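Local atomic coordinates of methylocystis parvus OBBP MbnE (Methylocystis parvus OBBP, PDB entry 5ICQ), a protein that probably binds methanobactin, a copper-chelating peptide, in the periplasm as the solute-binding component of its transport machinery. Residues R124-F129 / A182-G187. Numbering follows the deposited sequence.
Sequences RTRVTF and AYDLTG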
# COMPACT_ATOMS: atom_id res chain seq x y z
N ARG A 124 -23.27 6.96 -9.24
CA ARG A 124 -21.99 7.67 -9.32
C ARG A 124 -21.71 8.16 -10.74
O ARG A 124 -20.62 8.00 -11.29
CB ARG A 124 -20.85 6.81 -8.78
CG ARG A 124 -21.08 6.47 -7.31
CD ARG A 124 -19.87 5.85 -6.59
NE ARG A 124 -20.20 5.66 -5.18
CZ ARG A 124 -19.51 4.92 -4.32
NH1 ARG A 124 -18.39 4.30 -4.69
NH2 ARG A 124 -19.94 4.81 -3.06
N THR A 125 -22.73 8.78 -11.34
CA THR A 125 -22.57 9.46 -12.62
C THR A 125 -22.23 10.94 -12.46
O THR A 125 -21.82 11.57 -13.44
CB THR A 125 -23.86 9.32 -13.46
OG1 THR A 125 -24.96 9.86 -12.72
CG2 THR A 125 -24.14 7.85 -13.77
N ARG A 126 -22.41 11.50 -11.25
CA ARG A 126 -22.20 12.91 -10.90
C ARG A 126 -21.75 13.01 -9.47
O ARG A 126 -22.25 12.28 -8.61
CB ARG A 126 -23.47 13.74 -10.94
CG ARG A 126 -23.59 14.72 -12.03
CD ARG A 126 -23.70 13.95 -13.28
NE ARG A 126 -23.92 14.69 -14.50
CZ ARG A 126 -23.30 14.44 -15.66
NH1 ARG A 126 -22.32 13.53 -15.66
NH2 ARG A 126 -23.62 15.16 -16.71
N VAL A 127 -20.95 14.04 -9.19
CA VAL A 127 -20.70 14.43 -7.81
C VAL A 127 -20.46 15.94 -7.75
O VAL A 127 -19.69 16.48 -8.55
CB VAL A 127 -19.53 13.65 -7.20
CG1 VAL A 127 -18.25 13.81 -8.03
CG2 VAL A 127 -19.31 14.06 -5.75
N THR A 128 -21.15 16.61 -6.83
CA THR A 128 -20.92 18.02 -6.55
C THR A 128 -20.43 18.17 -5.11
O THR A 128 -21.02 17.60 -4.19
CB THR A 128 -22.19 18.86 -6.75
OG1 THR A 128 -22.58 18.80 -8.13
CG2 THR A 128 -21.94 20.32 -6.37
N PHE A 129 -19.36 18.93 -4.94
CA PHE A 129 -18.82 19.24 -3.62
C PHE A 129 -19.28 20.62 -3.21
O PHE A 129 -19.13 21.58 -3.97
CB PHE A 129 -17.30 19.17 -3.63
CG PHE A 129 -16.76 17.81 -3.94
CD1 PHE A 129 -16.59 16.88 -2.92
CD2 PHE A 129 -16.44 17.45 -5.23
CE1 PHE A 129 -16.08 15.60 -3.19
CE2 PHE A 129 -15.94 16.17 -5.52
CZ PHE A 129 -15.76 15.25 -4.50
N ALA A 182 -18.90 21.00 -9.47
CA ALA A 182 -19.71 19.94 -10.07
C ALA A 182 -18.86 19.15 -11.06
O ALA A 182 -18.31 19.73 -12.01
CB ALA A 182 -20.94 20.52 -10.77
N TYR A 183 -18.75 17.85 -10.83
CA TYR A 183 -18.05 16.94 -11.75
C TYR A 183 -19.08 16.07 -12.48
O TYR A 183 -19.87 15.37 -11.84
CB TYR A 183 -17.05 16.05 -11.01
CG TYR A 183 -15.84 16.77 -10.45
CD1 TYR A 183 -14.81 17.17 -11.29
CD2 TYR A 183 -15.70 16.98 -9.08
CE1 TYR A 183 -13.69 17.81 -10.78
CE2 TYR A 183 -14.58 17.62 -8.57
CZ TYR A 183 -13.57 18.02 -9.42
OH TYR A 183 -12.46 18.65 -8.90
N ASP A 184 -19.05 16.13 -13.82
CA ASP A 184 -19.82 15.27 -14.71
C ASP A 184 -19.07 13.98 -14.98
O ASP A 184 -18.02 13.99 -15.63
CB ASP A 184 -20.11 16.08 -15.97
CG ASP A 184 -20.66 15.25 -17.15
OD1 ASP A 184 -20.51 14.04 -17.24
OD2 ASP A 184 -21.34 15.86 -17.99
N LEU A 185 -19.63 12.85 -14.52
CA LEU A 185 -19.04 11.54 -14.77
C LEU A 185 -19.95 10.64 -15.62
O LEU A 185 -19.86 9.42 -15.53
CB LEU A 185 -18.70 10.83 -13.45
CG LEU A 185 -18.07 11.65 -12.33
CD1 LEU A 185 -17.84 10.79 -11.08
CD2 LEU A 185 -16.78 12.27 -12.80
N THR A 186 -20.83 11.21 -16.45
CA THR A 186 -21.71 10.36 -17.26
C THR A 186 -20.90 9.49 -18.22
O THR A 186 -19.99 9.98 -18.90
CB THR A 186 -22.74 11.16 -18.05
OG1 THR A 186 -22.13 12.31 -18.65
CG2 THR A 186 -23.97 11.52 -17.22
N GLY A 187 -21.25 8.21 -18.28
CA GLY A 187 -20.65 7.28 -19.21
C GLY A 187 -19.33 6.68 -18.79
O GLY A 187 -18.77 5.89 -19.55
O HOH W 1 -21.96 17.20 -10.75
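Arg126 lies alongside Asp184 across a non-hydrogen-bonded pair of two antiparallel strands, and the two form a salt bridge. The bend at chi2 (67°) brings the Arg126 guanidinium beside the carboxylate, with Asp184 CB against one of its faces and the two planes 56° apart. NH2 makes a weak bond of 2.7 Å to Asp184 OD2; NH1 faces OD1, although its exact place is doubtful. OD1 also accepts from Thr186 N at 3.0 Å, an Asx turn, and from Thr186 OG1 at 2.8 Å. Without the carboxylate, as with an alanine at Asp184, the Arg126 charge would probably lose its mate and the turn its bond to Thr186 N. Tyr183 and Val127 form the hydrogen-bonded pair next along, joined by two nearly straight backbone bonds, Tyr183 N to Val127 O (2.8 Å) and Val127 N to Tyr183 O (3.2 Å), their side chains on the face opposite to Arg126 and Asp184. The Tyr183 ring meets Phe129 rim to rim, CE2 to CE2 at 3.6 Å. Beyond the paired strands, Leu185 N reaches Thr125 O at 2.8 Å. Strands 109-120 and 172-175 extend this antiparallel sheet of the family 5 solute-binding fold, while helix 193-198 packs on Tyr183, Phe129 and Leu185.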